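PDB 2FI1: hydrolase, haloacid dehalogenase-like family from Streptococcus pneumoniae, which is probably a hydrolase of the haloacid dehalogenase-like family, most of whose members are metal-dependent phosphatases; its substrate is unknown. Local coordinates for residues A[141-146]-A[165-170]; A[150-155]-A[171-176]. One frame throughout, in Å; residues are numbered along the deposited sequence.

Contact 1 (A[141-146]-A[165-170]); sequences ESMLYL and IEAGQA
Met143 reaches across to Ala167 and Gly168 with its chain nearly straight as far as the sulfur (chi2 166°), and a bend at the last torsion (chi3 -144°) then turns CE onto the methyl of Ala167. That methyl-to-methyl approach, Met143 CE to Ala167 CB, measures 4.0 Å. The sulfur takes the neighbouring position: Met143 SD rests against the backbone of Gly168, 3.8 Å from Gly168 N and 3.9 Å from Gly168 CA. Both are van der Waals contacts, so one long flexible side chain bridges two helices whose nearest CA atoms, those of Met143 and Gly168, stand 7.0 Å apart. In the Rossmann-like core of a haloacid dehalogenase-family protein, helices 141-149 and 162-170 are the connections leading into and out of strand 155-159, and here they lie side by side on the parallel sheet. Met143 also packs down on Ile10 of strand 8-11, with Leu146 beside it on the same residue, which places the thioether in the buried layer between helices and sheet. Toward solvent the two helices carry Leu144 and Ala170, both exposed, while Ile165 of helix 162-170 leans on Thr175 and Leu177 of strand 174-177.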
ATOM      1  N   GLU A 141      -4.638  -9.580 -15.284  1.00 10.15           N
ATOM      2  CA  GLU A 141      -6.089  -9.756 -15.365  1.00 10.59           C
ATOM      3  C   GLU A 141      -6.908  -8.613 -14.745  1.00  9.79           C
ATOM      4  O   GLU A 141      -7.812  -8.083 -15.380  1.00 10.14           O
ATOM      5  CB  GLU A 141      -6.507 -11.094 -14.730  1.00 10.94           C
ATOM      6  CG  GLU A 141      -7.979 -11.400 -14.891  1.00 12.16           C
ATOM      7  CD  GLU A 141      -8.367 -12.749 -14.336  1.00 13.54           C
ATOM      8  OE1 GLU A 141      -8.017 -13.062 -13.190  1.00 12.48           O
ATOM      9  OE2 GLU A 141      -9.047 -13.504 -15.065  1.00 21.21           O
ATOM     10  N   SER A 142      -6.599  -8.238 -13.506  1.00  9.25           N
ATOM     11  CA  SER A 142      -7.383  -7.206 -12.836  1.00  9.36           C
ATOM     12  C   SER A 142      -7.211  -5.832 -13.475  1.00  9.81           C
ATOM     13  O   SER A 142      -8.180  -5.082 -13.585  1.00 10.22           O
ATOM     14  CB  SER A 142      -7.079  -7.146 -11.334  1.00  9.24           C
ATOM     15  OG  SER A 142      -5.710  -6.968 -11.065  1.00  9.61           O
ATOM     16  N   MET A 143      -6.004  -5.519 -13.924  1.00 10.69           N
ATOM     17  CA  MET A 143      -5.795  -4.211 -14.561  1.00 11.37           C
ATOM     18  C   MET A 143      -6.410  -4.183 -15.977  1.00 11.39           C
ATOM     19  O   MET A 143      -6.931  -3.156 -16.376  1.00 11.14           O
ATOM     20  CB  MET A 143      -4.329  -3.746 -14.481  1.00 12.32           C
ATOM     21  CG  MET A 143      -3.900  -2.999 -13.102  1.00 13.67           C
ATOM     22  SD  MET A 143      -2.159  -2.935 -13.101  1.00 12.95           S
ATOM     23  CE  MET A 143      -1.888  -3.189 -11.342  1.00 13.66           C
ATOM     24  N   LEU A 144      -6.421  -5.314 -16.687  1.00 11.36           N
ATOM     25  CA  LEU A 144      -7.127  -5.390 -17.973  1.00 11.46           C
ATOM     26  C   LEU A 144      -8.637  -5.262 -17.783  1.00 11.44           C
ATOM     27  O   LEU A 144      -9.330  -4.667 -18.609  1.00 11.38           O
ATOM     28  CB  LEU A 144      -6.795  -6.694 -18.704  1.00 11.69           C
ATOM     29  CG  LEU A 144      -5.372  -6.758 -19.270  1.00 12.71           C
ATOM     30  CD1 LEU A 144      -5.007  -8.169 -19.697  1.00 13.74           C
ATOM     31  CD2 LEU A 144      -5.184  -5.781 -20.433  1.00 13.62           C
ATOM     32  N   TYR A 145      -9.153  -5.821 -16.696  1.00 10.82           N
ATOM     33  CA  TYR A 145     -10.565  -5.662 -16.349  1.00 10.72           C
ATOM     34  C   TYR A 145     -10.903  -4.179 -16.182  1.00 10.64           C
ATOM     35  O   TYR A 145     -11.910  -3.700 -16.701  1.00 10.78           O
ATOM     36  CB  TYR A 145     -10.903  -6.444 -15.069  1.00 10.99           C
ATOM     37  CG  TYR A 145     -12.081  -5.929 -14.274  1.00 10.44           C
ATOM     38  CD1 TYR A 145     -13.384  -6.219 -14.641  1.00 11.10           C
ATOM     39  CD2 TYR A 145     -11.887  -5.182 -13.109  1.00  9.54           C
ATOM     40  CE1 TYR A 145     -14.462  -5.764 -13.897  1.00 11.05           C
ATOM     41  CE2 TYR A 145     -12.947  -4.720 -12.359  1.00 10.58           C
ATOM     42  CZ  TYR A 145     -14.246  -5.016 -12.748  1.00 11.21           C
ATOM     43  OH  TYR A 145     -15.325  -4.577 -12.023  1.00 12.01           O
ATOM     44  N   LEU A 146     -10.074  -3.452 -15.436  1.00 10.54           N
ATOM     45  CA  LEU A 146     -10.307  -2.024 -15.238  1.00 10.05           C
ATOM     46  C   LEU A 146     -10.174  -1.244 -16.541  1.00 10.88           C
ATOM     47  O   LEU A 146     -10.967  -0.346 -16.820  1.00 10.27           O
ATOM     48  CB  LEU A 146      -9.351  -1.452 -14.190  1.00  9.75           C
ATOM     49  CG  LEU A 146      -9.601  -1.871 -12.738  1.00  9.95           C
ATOM     50  CD1 LEU A 146      -8.484  -1.330 -11.854  1.00  9.98           C
ATOM     51  CD2 LEU A 146     -10.972  -1.425 -12.251  1.00 10.25           C
ATOM     52  N   ILE A 165       4.661  -3.175 -11.268  1.00  9.35           N
ATOM     53  CA  ILE A 165       5.193  -2.706 -12.537  1.00 10.00           C
ATOM     54  C   ILE A 165       4.934  -3.730 -13.633  1.00  9.67           C
ATOM     55  O   ILE A 165       4.506  -3.390 -14.736  1.00  9.44           O
ATOM     56  CB  ILE A 165       6.731  -2.441 -12.440  1.00 10.04           C
ATOM     57  CG1 ILE A 165       7.078  -1.462 -11.309  1.00 11.61           C
ATOM     58  CG2 ILE A 165       7.299  -1.986 -13.783  1.00 11.53           C
ATOM     59  CD1 ILE A 165       6.291  -0.206 -11.300  1.00 12.71           C
ATOM     60  N   GLU A 166       5.193  -4.994 -13.325  1.00  9.35           N
ATOM     61  CA  GLU A 166       5.005  -6.061 -14.310  1.00  9.71           C
ATOM     62  C   GLU A 166       3.544  -6.194 -14.719  1.00  9.63           C
ATOM     63  O   GLU A 166       3.248  -6.375 -15.900  1.00  9.66           O
ATOM     64  CB  GLU A 166       5.554  -7.379 -13.770  1.00 10.17           C
ATOM     65  CG  GLU A 166       7.083  -7.356 -13.665  1.00 11.33           C
ATOM     66  CD  GLU A 166       7.672  -8.374 -12.707  1.00 15.31           C
ATOM     67  OE1 GLU A 166       6.921  -9.049 -11.978  1.00 16.20           O
ATOM     68  OE2 GLU A 166       8.925  -8.474 -12.672  1.00 16.72           O
ATOM     69  N   ALA A 167       2.621  -6.095 -13.765  1.00  9.20           N
ATOM     70  CA  ALA A 167       1.199  -6.149 -14.099  1.00  9.43           C
ATOM     71  C   ALA A 167       0.800  -4.984 -14.985  1.00  9.87           C
ATOM     72  O   ALA A 167       0.091  -5.153 -15.983  1.00  9.71           O
ATOM     73  CB  ALA A 167       0.330  -6.180 -12.846  1.00  9.69           C
ATOM     74  N   GLY A 168       1.251  -3.789 -14.619  1.00  9.57           N
ATOM     75  CA  GLY A 168       0.925  -2.599 -15.405  1.00 10.22           C
ATOM     76  C   GLY A 168       1.439  -2.713 -16.829  1.00 10.82           C
ATOM     77  O   GLY A 168       0.705  -2.443 -17.785  1.00 11.58           O
ATOM     78  N   GLN A 169       2.703  -3.097 -16.978  1.00 11.77           N
ATOM     79  CA  GLN A 169       3.314  -3.247 -18.310  1.00 13.60           C
ATOM     80  C   GLN A 169       2.529  -4.259 -19.139  1.00 13.49           C
ATOM     81  O   GLN A 169       2.232  -4.021 -20.316  1.00 13.82           O
ATOM     82  CB  GLN A 169       4.770  -3.723 -18.203  1.00 14.38           C
ATOM     83  CG  GLN A 169       5.769  -2.699 -17.727  1.00 16.69           C
ATOM     84  CD  GLN A 169       7.198  -3.262 -17.613  1.00 16.51           C
ATOM     85  OE1 GLN A 169       7.440  -4.305 -16.980  1.00 20.51           O
ATOM     86  NE2 GLN A 169       8.143  -2.563 -18.206  1.00 21.82           N
ATOM     87  N   ALA A 170       2.190  -5.392 -18.531  1.00 13.22           N
ATOM     88  CA  ALA A 170       1.478  -6.461 -19.244  1.00 13.67           C
ATOM     89  C   ALA A 170       0.055  -6.057 -19.631  1.00 14.16           C
ATOM     90  O   ALA A 170      -0.557  -6.659 -20.523  1.00 15.73           O
ATOM     91  CB  ALA A 170       1.458  -7.718 -18.410  1.00 13.42           C
TER

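Contact 2 (A[150-155]-A[171-176]); sequences YQISSG and AGLDTH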
ATOM      1  N   TYR A 150     -13.547   0.581 -17.694  1.00 11.74           N
ATOM      2  CA  TYR A 150     -13.479   2.035 -17.570  1.00 11.27           C
ATOM      3  C   TYR A 150     -12.848   2.688 -18.797  1.00 11.47           C
ATOM      4  O   TYR A 150     -12.628   3.899 -18.825  1.00 11.75           O
ATOM      5  CB  TYR A 150     -12.771   2.425 -16.256  1.00 10.97           C
ATOM      6  CG  TYR A 150     -13.619   2.029 -15.070  1.00 10.51           C
ATOM      7  CD1 TYR A 150     -14.727   2.774 -14.716  1.00 10.69           C
ATOM      8  CD2 TYR A 150     -13.345   0.872 -14.335  1.00 10.53           C
ATOM      9  CE1 TYR A 150     -15.536   2.397 -13.657  1.00 11.11           C
ATOM     10  CE2 TYR A 150     -14.146   0.494 -13.272  1.00 10.20           C
ATOM     11  CZ  TYR A 150     -15.242   1.255 -12.941  1.00 10.11           C
ATOM     12  OH  TYR A 150     -16.080   0.917 -11.901  1.00 11.12           O
ATOM     13  N   GLN A 151     -12.604   1.887 -19.827  1.00 11.61           N
ATOM     14  CA  GLN A 151     -12.150   2.396 -21.123  1.00 11.79           C
ATOM     15  C   GLN A 151     -10.981   3.361 -20.936  1.00 11.65           C
ATOM     16  O   GLN A 151     -10.992   4.522 -21.348  1.00 11.66           O
ATOM     17  CB  GLN A 151     -13.337   2.991 -21.879  1.00 12.34           C
ATOM     18  CG  GLN A 151     -14.281   1.889 -22.327  1.00 13.32           C
ATOM     19  CD  GLN A 151     -15.559   2.405 -22.923  1.00 14.91           C
ATOM     20  OE1 GLN A 151     -16.417   2.934 -22.217  1.00 16.74           O
ATOM     21  NE2 GLN A 151     -15.710   2.229 -24.236  1.00 16.21           N
ATOM     22  N   ILE A 152      -9.944   2.829 -20.295  1.00 10.97           N
ATOM     23  CA  ILE A 152      -8.773   3.593 -19.913  1.00 10.70           C
ATOM     24  C   ILE A 152      -7.811   3.720 -21.095  1.00 11.14           C
ATOM     25  O   ILE A 152      -7.233   2.724 -21.542  1.00 12.36           O
ATOM     26  CB  ILE A 152      -8.046   2.912 -18.706  1.00 10.22           C
ATOM     27  CG1 ILE A 152      -8.982   2.835 -17.496  1.00  9.61           C
ATOM     28  CG2 ILE A 152      -6.770   3.660 -18.362  1.00 10.56           C
ATOM     29  CD1 ILE A 152      -8.381   2.142 -16.278  1.00 10.48           C
ATOM     30  N   SER A 153      -7.624   4.950 -21.575  1.00 11.89           N
ATOM     31  CA  SER A 153      -6.672   5.251 -22.656  1.00 12.01           C
ATOM     32  C   SER A 153      -5.404   5.963 -22.192  1.00 12.30           C
ATOM     33  O   SER A 153      -4.404   5.995 -22.913  1.00 12.94           O
ATOM     34  CB  SER A 153      -7.348   6.140 -23.697  1.00 12.41           C
ATOM     35  OG  SER A 153      -7.812   7.330 -23.084  1.00 12.74           O
ATOM     36  N   SER A 154      -5.452   6.570 -21.008  1.00 11.90           N
ATOM     37  CA  SER A 154      -4.326   7.323 -20.470  1.00 12.55           C
ATOM     38  C   SER A 154      -4.206   6.976 -18.998  1.00 11.83           C
ATOM     39  O   SER A 154      -4.708   7.701 -18.136  1.00 12.93           O
ATOM     40  CB  SER A 154      -4.557   8.823 -20.651  1.00 13.02           C
ATOM     41  OG  SER A 154      -3.488   9.564 -20.111  1.00 16.43           O
ATOM     42  N   GLY A 155      -3.545   5.859 -18.723  1.00 10.62           N
ATOM     43  CA  GLY A 155      -3.496   5.309 -17.371  1.00  9.90           C
ATOM     44  C   GLY A 155      -2.086   5.147 -16.850  1.00  9.63           C
ATOM     45  O   GLY A 155      -1.160   4.817 -17.595  1.00 10.38           O
ATOM     46  N   ALA A 171      -0.475  -5.043 -18.957  1.00 13.44           N
ATOM     47  CA  ALA A 171      -1.789  -4.501 -19.268  1.00 13.42           C
ATOM     48  C   ALA A 171      -1.719  -3.344 -20.267  1.00 13.44           C
ATOM     49  O   ALA A 171      -2.749  -2.758 -20.590  1.00 13.96           O
ATOM     50  CB  ALA A 171      -2.474  -4.047 -17.985  1.00 13.16           C
ATOM     51  N   GLY A 172      -0.515  -3.020 -20.734  1.00 13.25           N
ATOM     52  CA  GLY A 172      -0.308  -1.939 -21.698  1.00 13.40           C
ATOM     53  C   GLY A 172      -0.346  -0.538 -21.119  1.00 13.59           C
ATOM     54  O   GLY A 172      -0.555   0.427 -21.851  1.00 14.33           O
ATOM     55  N   LEU A 173      -0.118  -0.410 -19.811  1.00 13.10           N
ATOM     56  CA  LEU A 173      -0.202   0.876 -19.141  1.00 12.91           C
ATOM     57  C   LEU A 173       1.182   1.349 -18.722  1.00 12.25           C
ATOM     58  O   LEU A 173       2.070   0.549 -18.457  1.00 13.18           O
ATOM     59  CB  LEU A 173      -1.112   0.769 -17.914  1.00 12.87           C
ATOM     60  CG  LEU A 173      -2.531   0.277 -18.201  1.00 14.40           C
ATOM     61  CD1 LEU A 173      -3.237  -0.127 -16.921  1.00 15.42           C
ATOM     62  CD2 LEU A 173      -3.308   1.349 -18.946  1.00 16.45           C
ATOM     63  N   ASP A 174       1.355   2.664 -18.650  1.00 12.08           N
ATOM     64  CA  ASP A 174       2.565   3.216 -18.069  1.00 10.97           C
ATOM     65  C   ASP A 174       2.597   2.906 -16.577  1.00  9.97           C
ATOM     66  O   ASP A 174       1.555   2.680 -15.950  1.00  9.05           O
ATOM     67  CB  ASP A 174       2.646   4.724 -18.291  1.00 11.52           C
ATOM     68  CG  ASP A 174       3.021   5.094 -19.719  1.00 13.01           C
ATOM     69  OD1 ASP A 174       3.184   4.194 -20.576  1.00 15.28           O
ATOM     70  OD2 ASP A 174       3.158   6.308 -19.969  1.00 15.81           O
ATOM     71  N   THR A 175       3.801   2.901 -16.022  1.00  9.17           N
ATOM     72  CA  THR A 175       3.999   2.550 -14.625  1.00  8.95           C
ATOM     73  C   THR A 175       4.886   3.550 -13.883  1.00  9.16           C
ATOM     74  O   THR A 175       5.680   4.274 -14.492  1.00  9.74           O
ATOM     75  CB  THR A 175       4.601   1.137 -14.484  1.00  9.35           C
ATOM     76  OG1 THR A 175       5.919   1.114 -15.038  1.00 10.94           O
ATOM     77  CG2 THR A 175       3.736   0.102 -15.172  1.00  9.38           C
ATOM     78  N   HIS A 176       4.745   3.561 -12.562  1.00  8.07           N
ATOM     79  CA  HIS A 176       5.619   4.314 -11.692  1.00  8.29           C
ATOM     80  C   HIS A 176       5.960   3.459 -10.485  1.00  8.04           C
ATOM     81  O   HIS A 176       5.080   2.993  -9.780  1.00  8.01           O
ATOM     82  CB  HIS A 176       4.948   5.610 -11.229  1.00  8.69           C
ATOM     83  CG  HIS A 176       5.803   6.427 -10.314  1.00  8.32           C
ATOM     84  ND1 HIS A 176       6.805   7.249 -10.781  1.00  8.70           N
ATOM     85  CD2 HIS A 176       5.843   6.513  -8.962  1.00  8.76           C
ATOM     86  CE1 HIS A 176       7.409   7.823  -9.754  1.00  8.03           C
ATOM     87  NE2 HIS A 176       6.847   7.392  -8.639  1.00  8.34           N
TER
HETATM   88  O   HOH W   1      -0.205   4.482 -20.030  1.00 23.60           O
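Gly155 and Leu173 bring their CA atoms to 5.8 Å where two neighbouring strands of the sheet begin, and the first backbone link, Asp174 N to Gly155 O, is weak: 3.5 Å long and bent to 129° at the hydrogen. The strands are 155-159 and 174-177, running parallel and joined over helix 162-170 as a beta-alpha-beta crossover of the Rossmann-like fold. Further along, Asp174 and His176 continue the ladder through backbone bonds to Val157.

Each segment enters from a helix closed by a Schellman motif. Gln151, with positive phi, ends helix 141-149, its N bonded to Glu148 O and Ile152 N to Arg147 O; Gly172, phi 78°, does the same for helix 162-170. After these turns the two chains head for the sheet, and Ile152 and Leu173 meet branch to branch, Ile152 CG2 lying 4.2 Å from Leu173 CD2. Leu173 has CG beside its own backbone N (chi1 -57°), and the branch that follows reaches Ile152. Both residues also cover Ile10 of strand 8-11, while Leu173 touches Arg147 of helix 141-149. Asp174 lies at the exposed margin, with its carboxylate oxygen OD2 hydrogen-bonded to Tyr6 OH and its CB 3.9 Å from Gly155 O.

A water repairs the poor backbone link, accepting from Asp174 N at 2.8 Å and donating to Gly155 O at 2.6 Å.

Contacts 1 and 2 are about 8 Å apart, centre to centre, and their segments alternate along the chain: 141-146 runs on toward 150-155, and 165-170 directly into 171-176. Segments 165-170 and 171-176 are tied by a probable hydrogen bond, Leu173 N to Gly168 O, 3.0 Å, within the turn that ends the helix. Between 141-146 and 150-155, Ile152 CD1 packs 3.6 Å from Leu146 O. Contact 1 joins the two helices, contact 2 the chain just beyond their C-terminal ends. The calcium ion bound by Asp12, Gly14 and Asp160 is about 10 Å from the side chain of Met143; none of these three residues belongs to either contact, and contact 1 lies near the metal site without taking part in it.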